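Local coordinates for protein citrate synthase (Thermotoga maritima, PDB 2P2W) that probably catalyses the condensation of oxaloacetate with acetyl-CoA and water to give citrate and CoA in the tricarboxylic acid cycle, at residues L36-A46 against E167-E175; V118-L126 against M316-V326. All coordinates share one frame; numbering follows the deposited sequence.

Interaction 1. Residues L36-A46 against E167-E175; sequences LAEKSTFEETA and ESAFILLME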
loop_
_atom_site.group_PDB
_atom_site.type_symbol
_atom_site.label_atom_id
_atom_site.label_comp_id
_atom_site.label_asym_id
_atom_site.label_seq_id
_atom_site.Cartn_x
_atom_site.Cartn_y
_atom_site.Cartn_z
ATOM N N LEU A 36 0.689 22.663 19.764
ATOM C CA LEU A 36 -0.335 21.638 19.931
ATOM C C LEU A 36 0.168 20.507 20.826
ATOM O O LEU A 36 -0.538 20.058 21.729
ATOM C CB LEU A 36 -0.757 21.096 18.559
ATOM C CG LEU A 36 -1.473 22.132 17.686
ATOM C CD1 LEU A 36 -1.519 21.682 16.241
ATOM C CD2 LEU A 36 -2.878 22.348 18.235
ATOM N N ALA A 37 1.396 20.055 20.590
ATOM C CA ALA A 37 1.962 18.968 21.386
ATOM C C ALA A 37 1.983 19.312 22.876
ATOM O O ALA A 37 1.830 18.441 23.734
ATOM C CB ALA A 37 3.375 18.647 20.904
ATOM N N GLU A 38 2.170 20.593 23.171
ATOM C CA GLU A 38 2.229 21.066 24.547
ATOM C C GLU A 38 0.864 21.370 25.162
ATOM O O GLU A 38 0.586 20.984 26.299
ATOM C CB GLU A 38 3.096 22.325 24.607
ATOM C CG GLU A 38 3.210 22.952 25.984
ATOM C CD GLU A 38 3.876 24.313 25.943
ATOM O OE1 GLU A 38 4.873 24.467 25.206
ATOM O OE2 GLU A 38 3.403 25.231 26.648
ATOM N N LYS A 39 0.012 22.048 24.403
ATOM C CA LYS A 39 -1.294 22.469 24.901
ATOM C C LYS A 39 -2.534 21.677 24.495
ATOM O O LYS A 39 -3.595 21.843 25.101
ATOM C CB LYS A 39 -1.519 23.933 24.515
ATOM C CG LYS A 39 -0.404 24.870 24.958
ATOM C CD LYS A 39 -0.607 26.270 24.396
ATOM C CE LYS A 39 0.371 27.260 25.009
ATOM N NZ LYS A 39 0.524 28.474 24.157
ATOM N N SER A 40 -2.419 20.821 23.486
ATOM C CA SER A 40 -3.587 20.081 23.018
ATOM C C SER A 40 -3.653 18.645 23.516
ATOM O O SER A 40 -2.931 18.254 24.432
ATOM C CB SER A 40 -3.626 20.103 21.482
ATOM O OG SER A 40 -4.922 19.800 20.986
ATOM N N THR A 41 -4.547 17.875 22.904
ATOM C CA THR A 41 -4.754 16.469 23.233
ATOM C C THR A 41 -4.927 15.741 21.905
ATOM O O THR A 41 -5.096 16.377 20.864
ATOM C CB THR A 41 -6.042 16.257 24.056
ATOM O OG1 THR A 41 -7.161 16.742 23.305
ATOM C CG2 THR A 41 -5.965 16.997 25.383
ATOM N N PHE A 42 -4.897 14.413 21.941
ATOM C CA PHE A 42 -5.052 13.631 20.721
ATOM C C PHE A 42 -6.350 13.997 20.006
ATOM O O PHE A 42 -6.337 14.347 18.827
ATOM C CB PHE A 42 -5.060 12.134 21.045
ATOM C CG PHE A 42 -4.891 11.247 19.838
ATOM C CD1 PHE A 42 -5.949 11.036 18.956
ATOM C CD2 PHE A 42 -3.676 10.608 19.592
ATOM C CE1 PHE A 42 -5.801 10.197 17.847
ATOM C CE2 PHE A 42 -3.515 9.766 18.486
ATOM C CZ PHE A 42 -4.578 9.559 17.612
ATOM N N GLU A 43 -7.469 13.915 20.722
ATOM C CA GLU A 43 -8.763 14.217 20.130
ATOM C C GLU A 43 -8.901 15.645 19.615
ATOM O O GLU A 43 -9.473 15.860 18.547
ATOM C CB GLU A 43 -9.893 13.921 21.122
ATOM C CG GLU A 43 -10.030 12.449 21.476
ATOM C CD GLU A 43 -9.370 12.087 22.793
ATOM O OE1 GLU A 43 -8.324 12.684 23.130
ATOM O OE2 GLU A 43 -9.893 11.192 23.486
ATOM N N GLU A 44 -8.385 16.620 20.357
ATOM C CA GLU A 44 -8.491 18.011 19.916
ATOM C C GLU A 44 -7.683 18.296 18.654
ATOM O O GLU A 44 -8.158 18.981 17.746
ATOM C CB GLU A 44 -8.054 18.976 21.025
ATOM C CG GLU A 44 -8.348 20.433 20.688
ATOM C CD GLU A 44 -7.807 21.404 21.718
ATOM O OE1 GLU A 44 -6.570 21.505 21.857
ATOM O OE2 GLU A 44 -8.625 22.066 22.392
ATOM N N THR A 45 -6.458 17.783 18.586
ATOM C CA THR A 45 -5.642 18.020 17.403
ATOM C C THR A 45 -6.167 17.225 16.208
ATOM O O THR A 45 -6.124 17.699 15.076
ATOM C CB THR A 45 -4.163 17.679 17.663
ATOM O OG1 THR A 45 -3.636 18.594 18.639
ATOM C CG2 THR A 45 -3.349 17.803 16.368
ATOM N N ALA A 46 -6.681 16.025 16.462
ATOM C CA ALA A 46 -7.228 15.202 15.385
ATOM C C ALA A 46 -8.453 15.914 14.818
ATOM O O ALA A 46 -8.670 15.947 13.605
ATOM C CB ALA A 46 -7.612 13.828 15.915
ATOM N N GLU A 167 1.037 11.272 24.881
ATOM C CA GLU A 167 0.075 12.068 24.125
ATOM C C GLU A 167 0.789 13.148 23.301
ATOM O O GLU A 167 0.461 13.364 22.130
ATOM C CB GLU A 167 -0.949 12.699 25.077
ATOM C CG GLU A 167 -2.023 13.527 24.387
ATOM C CD GLU A 167 -3.396 13.319 25.007
ATOM O OE1 GLU A 167 -3.488 13.259 26.252
ATOM O OE2 GLU A 167 -4.385 13.223 24.251
ATOM N N SER A 168 1.762 13.827 23.908
ATOM C CA SER A 168 2.513 14.854 23.186
ATOM C C SER A 168 3.208 14.208 21.987
ATOM O O SER A 168 3.240 14.775 20.896
ATOM C CB SER A 168 3.567 15.503 24.094
ATOM O OG SER A 168 2.968 16.313 25.087
ATOM N N ALA A 169 3.759 13.015 22.198
ATOM C CA ALA A 169 4.448 12.292 21.130
ATOM C C ALA A 169 3.506 11.983 19.971
ATOM O O ALA A 169 3.864 12.170 18.804
ATOM C CB ALA A 169 5.051 11.000 21.673
ATOM N N PHE A 170 2.307 11.499 20.281
ATOM C CA PHE A 170 1.349 11.191 19.221
ATOM C C PHE A 170 1.038 12.442 18.401
ATOM O O PHE A 170 1.047 12.411 17.169
ATOM C CB PHE A 170 0.045 10.638 19.797
ATOM C CG PHE A 170 0.121 9.199 20.223
ATOM C CD1 PHE A 170 0.883 8.279 19.508
ATOM C CD2 PHE A 170 -0.635 8.748 21.304
ATOM C CE1 PHE A 170 0.888 6.930 19.859
ATOM C CE2 PHE A 170 -0.639 7.404 21.664
ATOM C CZ PHE A 170 0.124 6.491 20.939
ATOM N N ILE A 171 0.760 13.542 19.090
ATOM C CA ILE A 171 0.445 14.796 18.423
ATOM C C ILE A 171 1.568 15.201 17.462
ATOM O O ILE A 171 1.308 15.601 16.328
ATOM C CB ILE A 171 0.199 15.922 19.460
ATOM C CG1 ILE A 171 -1.028 15.574 20.309
ATOM C CG2 ILE A 171 0.005 17.259 18.757
ATOM C CD1 ILE A 171 -1.276 16.526 21.466
ATOM N N LEU A 172 2.812 15.079 17.910
ATOM C CA LEU A 172 3.959 15.428 17.072
ATOM C C LEU A 172 4.068 14.549 15.819
ATOM O O LEU A 172 4.607 14.978 14.799
ATOM C CB LEU A 172 5.260 15.292 17.868
ATOM C CG LEU A 172 5.525 16.294 18.991
ATOM C CD1 LEU A 172 6.775 15.882 19.764
ATOM C CD2 LEU A 172 5.696 17.678 18.392
ATOM N N LEU A 173 3.551 13.327 15.904
ATOM C CA LEU A 173 3.627 12.370 14.802
ATOM C C LEU A 173 2.380 12.242 13.927
ATOM O O LEU A 173 2.374 11.467 12.976
ATOM C CB LEU A 173 3.965 10.982 15.361
ATOM C CG LEU A 173 5.291 10.815 16.105
ATOM C CD1 LEU A 173 5.269 9.522 16.922
ATOM C CD2 LEU A 173 6.437 10.802 15.102
ATOM N N MET A 174 1.327 12.988 14.228
ATOM C CA MET A 174 0.102 12.866 13.450
ATOM C C MET A 174 0.188 13.214 11.974
ATOM O O MET A 174 -0.478 12.587 11.150
ATOM C CB MET A 174 -1.010 13.721 14.052
ATOM C CG MET A 174 -1.677 13.134 15.265
ATOM S SD MET A 174 -3.086 14.149 15.737
ATOM C CE MET A 174 -3.605 13.299 17.217
ATOM N N GLU A 175 1.011 14.194 11.626
ATOM C CA GLU A 175 1.050 14.632 10.238
ATOM C C GLU A 175 2.325 15.328 9.777
ATOM O O GLU A 175 2.947 16.062 10.543
ATOM C CB GLU A 175 -0.141 15.577 10.029
ATOM C CG GLU A 175 0.032 16.614 8.939
ATOM C CD GLU A 175 -0.096 16.023 7.558
ATOM O OE1 GLU A 175 -0.672 14.923 7.446
ATOM O OE2 GLU A 175 0.372 16.666 6.591
HETATM O O HOH W 1 -6.339 11.178 24.418
#
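Ile171 is the knob of this contact and fills a hollow formed by Leu36, Ala37, Phe42 and Thr45. Its CG2 branch lies 3.6 Å from Ala37 N, while its CD1 reaches the turn between the two short helices. Beside it, Leu172 CD2 fits against Ala37 CB at 3.6 Å. Ser168 OG donates to Ala37 O (2.8 Å). The second bump is Met174. Its chain runs extended beyond CG (chi2 -173°), which carries CE over the centre of the Phe42 ring, 3.5 Å from the centroid, a CH-pi contact. The same ring forms an offset edge-to-face pair with Phe170, their planes 89° apart. Glu167 OE2 accepts a nearly straight bond from Phe42 N (2.6 Å, 174°), at the start of helix 42-51. A water joins this oxygen to Glu43 OE1, whereas Glu43 OE2 takes His147 N. A leucine in place of Glu167 would probably leave Phe42 N without its acceptor and the water with one partner fewer. Around the contact, helix 258-270 covers Ala37 and Leu172, helix 147-156 lies on Phe42 and Phe170, helix 317-337 backs Met174, and strand 25-28 touches Leu36 and Thr45.

Interaction 2. Residues V118-L126 against M316-V326; sequences VASVFPTIL and MFTALFATARV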
loop_
_atom_site.group_PDB
_atom_site.type_symbol
_atom_site.label_atom_id
_atom_site.label_comp_id
_atom_site.label_asym_id
_atom_site.label_seq_id
_atom_site.Cartn_x
_atom_site.Cartn_y
_atom_site.Cartn_z
ATOM N N VAL A 118 -11.921 4.350 12.197
ATOM C CA VAL A 118 -10.724 3.524 12.078
ATOM C C VAL A 118 -9.636 4.003 13.045
ATOM O O VAL A 118 -8.984 3.196 13.700
ATOM C CB VAL A 118 -10.182 3.517 10.617
ATOM C CG1 VAL A 118 -9.598 4.869 10.261
ATOM C CG2 VAL A 118 -9.147 2.414 10.452
ATOM N N ALA A 119 -9.450 5.316 13.148
ATOM C CA ALA A 119 -8.449 5.855 14.060
ATOM C C ALA A 119 -8.785 5.489 15.510
ATOM O O ALA A 119 -7.896 5.189 16.310
ATOM C CB ALA A 119 -8.367 7.361 13.909
ATOM N N SER A 120 -10.073 5.513 15.844
ATOM C CA SER A 120 -10.512 5.198 17.201
ATOM C C SER A 120 -10.225 3.762 17.626
ATOM O O SER A 120 -10.001 3.503 18.807
ATOM C CB SER A 120 -12.015 5.467 17.351
ATOM O OG SER A 120 -12.321 6.826 17.076
ATOM N N VAL A 121 -10.224 2.831 16.676
ATOM C CA VAL A 121 -9.992 1.429 17.008
ATOM C C VAL A 121 -8.531 0.961 16.962
ATOM O O VAL A 121 -8.208 -0.122 17.461
ATOM C CB VAL A 121 -10.873 0.505 16.116
ATOM C CG1 VAL A 121 -10.311 0.425 14.705
ATOM C CG2 VAL A 121 -10.998 -0.877 16.754
ATOM N N PHE A 122 -7.643 1.774 16.390
ATOM C CA PHE A 122 -6.222 1.413 16.305
ATOM C C PHE A 122 -5.622 0.922 17.636
ATOM O O PHE A 122 -5.013 -0.147 17.691
ATOM C CB PHE A 122 -5.394 2.604 15.794
ATOM C CG PHE A 122 -4.962 2.489 14.350
ATOM C CD1 PHE A 122 -5.902 2.397 13.325
ATOM C CD2 PHE A 122 -3.610 2.509 14.013
ATOM C CE1 PHE A 122 -5.497 2.330 11.982
ATOM C CE2 PHE A 122 -3.200 2.444 12.675
ATOM C CZ PHE A 122 -4.146 2.355 11.662
ATOM N N PRO A 123 -5.785 1.697 18.724
ATOM C CA PRO A 123 -5.232 1.289 20.024
ATOM C C PRO A 123 -5.799 -0.024 20.559
ATOM O O PRO A 123 -5.115 -0.769 21.259
ATOM C CB PRO A 123 -5.573 2.475 20.935
ATOM C CG PRO A 123 -5.609 3.635 19.986
ATOM C CD PRO A 123 -6.360 3.051 18.811
ATOM N N THR A 124 -7.058 -0.294 20.242
ATOM C CA THR A 124 -7.705 -1.517 20.697
ATOM C C THR A 124 -7.062 -2.713 20.005
ATOM O O THR A 124 -6.812 -3.743 20.629
ATOM C CB THR A 124 -9.209 -1.487 20.388
ATOM O OG1 THR A 124 -9.787 -0.325 20.996
ATOM C CG2 THR A 124 -9.894 -2.738 20.935
ATOM N N ILE A 125 -6.795 -2.570 18.712
ATOM C CA ILE A 125 -6.160 -3.641 17.950
ATOM C C ILE A 125 -4.803 -3.960 18.567
ATOM O O ILE A 125 -4.489 -5.122 18.825
ATOM C CB ILE A 125 -5.956 -3.234 16.469
ATOM C CG1 ILE A 125 -7.311 -3.162 15.758
ATOM C CG2 ILE A 125 -5.041 -4.234 15.764
ATOM C CD1 ILE A 125 -7.235 -2.582 14.356
ATOM N N LEU A 126 -4.009 -2.921 18.812
ATOM C CA LEU A 126 -2.679 -3.096 19.388
ATOM C C LEU A 126 -2.713 -3.650 20.807
ATOM O O LEU A 126 -1.985 -4.588 21.126
ATOM C CB LEU A 126 -1.920 -1.765 19.387
ATOM C CG LEU A 126 -1.727 -1.079 18.031
ATOM C CD1 LEU A 126 -0.855 0.159 18.205
ATOM C CD2 LEU A 126 -1.083 -2.050 17.049
ATOM N N MET A 316 6.468 -2.645 18.432
ATOM C CA MET A 316 5.239 -1.857 18.358
ATOM C C MET A 316 5.518 -0.367 18.067
ATOM O O MET A 316 4.608 0.429 17.846
ATOM C CB MET A 316 4.462 -2.000 19.681
ATOM C CG MET A 316 3.046 -1.417 19.590
ATOM S SD MET A 316 2.275 -1.187 21.200
ATOM C CE MET A 316 1.865 -2.908 21.532
ATOM N N PHE A 317 6.823 0.009 18.116
ATOM C CA PHE A 317 7.188 1.422 17.906
ATOM C C PHE A 317 6.590 1.999 16.592
ATOM O O PHE A 317 6.026 3.083 16.582
ATOM C CB PHE A 317 8.718 1.538 17.855
ATOM C CG PHE A 317 9.365 1.416 19.213
ATOM C CD1 PHE A 317 8.633 1.003 20.323
ATOM C CD2 PHE A 317 10.725 1.672 19.340
ATOM C CE1 PHE A 317 9.271 0.847 21.554
ATOM C CE2 PHE A 317 11.356 1.511 20.574
ATOM C CZ PHE A 317 10.631 1.099 21.681
ATOM N N THR A 318 6.722 1.280 15.480
ATOM C CA THR A 318 6.183 1.782 14.222
ATOM C C THR A 318 4.655 1.849 14.286
ATOM O O THR A 318 4.040 2.738 13.697
ATOM C CB THR A 318 6.607 0.898 13.021
ATOM O OG1 THR A 318 8.036 0.822 12.963
ATOM C CG2 THR A 318 6.109 1.503 11.716
ATOM N N ALA A 319 4.044 0.914 15.009
ATOM C CA ALA A 319 2.588 0.898 15.137
ATOM C C ALA A 319 2.125 2.083 15.988
ATOM O O ALA A 319 1.018 2.593 15.805
ATOM C CB ALA A 319 2.125 -0.419 15.758
ATOM N N LEU A 320 2.969 2.515 16.923
ATOM C CA LEU A 320 2.632 3.662 17.768
ATOM C C LEU A 320 2.657 4.915 16.898
ATOM O O LEU A 320 1.845 5.825 17.067
ATOM C CB LEU A 320 3.635 3.801 18.916
ATOM C CG LEU A 320 3.536 2.719 19.995
ATOM C CD1 LEU A 320 4.725 2.843 20.946
ATOM C CD2 LEU A 320 2.218 2.850 20.749
ATOM N N PHE A 321 3.610 4.948 15.971
ATOM C CA PHE A 321 3.749 6.052 15.030
ATOM C C PHE A 321 2.451 6.084 14.210
ATOM O O PHE A 321 1.827 7.136 14.049
ATOM C CB PHE A 321 4.953 5.776 14.114
ATOM C CG PHE A 321 5.400 6.958 13.285
ATOM C CD1 PHE A 321 4.512 7.966 12.915
ATOM C CD2 PHE A 321 6.717 7.029 12.825
ATOM C CE1 PHE A 321 4.926 9.023 12.102
ATOM C CE2 PHE A 321 7.141 8.083 12.010
ATOM C CZ PHE A 321 6.245 9.080 11.648
ATOM N N ALA A 322 2.040 4.916 13.718
ATOM C CA ALA A 322 0.830 4.797 12.904
ATOM C C ALA A 322 -0.447 5.196 13.650
ATOM O O ALA A 322 -1.362 5.780 13.068
ATOM C CB ALA A 322 0.696 3.364 12.377
ATOM N N THR A 323 -0.504 4.866 14.935
ATOM C CA THR A 323 -1.661 5.183 15.765
ATOM C C THR A 323 -1.959 6.674 15.674
ATOM O O THR A 323 -3.115 7.099 15.739
ATOM C CB THR A 323 -1.396 4.777 17.231
ATOM O OG1 THR A 323 -1.270 3.351 17.301
ATOM C CG2 THR A 323 -2.532 5.226 18.139
ATOM N N ALA A 324 -0.904 7.463 15.515
ATOM C CA ALA A 324 -1.057 8.903 15.389
ATOM C C ALA A 324 -1.161 9.319 13.922
ATOM O O ALA A 324 -2.096 10.018 13.534
ATOM C CB ALA A 324 0.121 9.614 16.047
ATOM N N ARG A 325 -0.207 8.872 13.111
ATOM C CA ARG A 325 -0.152 9.288 11.699
ATOM C C ARG A 325 -1.388 8.861 10.875
ATOM O O ARG A 325 -1.678 9.401 9.815
ATOM C CB ARG A 325 1.117 8.701 11.078
ATOM C CG ARG A 325 1.300 9.123 9.621
ATOM C CD ARG A 325 1.222 10.644 9.448
ATOM N NE ARG A 325 2.269 11.307 10.231
ATOM C CZ ARG A 325 3.509 11.331 9.706
ATOM N NH1 ARG A 325 3.745 10.774 8.533
ATOM N NH2 ARG A 325 4.498 11.927 10.378
ATOM N N VAL A 326 -2.177 7.901 11.357
ATOM C CA VAL A 326 -3.374 7.501 10.626
ATOM C C VAL A 326 -4.284 8.721 10.451
ATOM O O VAL A 326 -5.019 8.821 9.465
ATOM C CB VAL A 326 -4.138 6.352 11.354
ATOM C CG1 VAL A 326 -4.666 6.828 12.695
ATOM C CG2 VAL A 326 -5.269 5.840 10.472
HETATM O O HOH W 2 -5.393 6.088 17.151
#
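Phe122 and Leu126 make the tight part of this contact, against Ala319, Ala322, Thr323 and Val326. The segments run antiparallel at 164°, with their axes 9.3 Å apart at closest approach. Phe122 lays its ring against the opposite helix. Its CD2 comes to 3.7 Å from Thr323 CA, so the ring meets backbone as well as side chains. Val326 covers one face with its CB, offset toward the rim, and its CG2 sits 3.8 Å from Phe122 CE1. The CG2 of Val326 is anti to the backbone N, which directs that branch at the ring and leaves CG1 for Ala119 CB. One turn further on, both methyls of Leu126 meet the small Ala319: CD2 is 3.8 Å from Ala319 CB, and CD1 is 3.3 Å from Thr323 OG1. That hydroxyl donates back to Ala319 O (2.8 Å), within its own helix. Ala319 O also accepts from Thr323 N, on the other face of the carbonyl plane.

The looser places lie at the two ends. Val118 CG1 only approaches Val326 CG2 at 4.4 Å, and Met316 rests lightly on Leu126. No direct hydrogen bond crosses the interface. Instead, a water donates to both Ala119 O and Thr323 O. Pro123, whose CG touches Thr323 CG2, has no N-H to offer Ala119 O, and the helix kinks here. This carbonyl keeps a weak bond from Phe122 N; the missing partner probably leaves room for the water.

All touching residues are buried; the contact has no broad solvent side. This is an antiparallel helix pair of the mainly alpha-helical citrate synthase fold. The side chain of Asp300, a predicted active-site residue, is about 11 Å from that of Ala322, so the pair probably lies near that site.

How the interactions relate
From the N terminus the chain passes 36-46, 118-126, 167-175 and 316-326 in turn. The two contacts therefore cross, and neither nests within the other. Interaction 1 closes a largely helical span of 120 residues. Interaction 2 closes a longer one, of 189. Their centres are about 14 Å apart, and they meet where 167-175 lies against 316-326. There Leu173 O probably accepts a hydrogen bond from Arg325 NE, and Ala324 packs on the backbone of Phe170. Together they tie the two short helices near the N terminus, helix 110-133 and helix 163-173 to helix 317-337 late in the chain. Helix 147-156 touches both contacts.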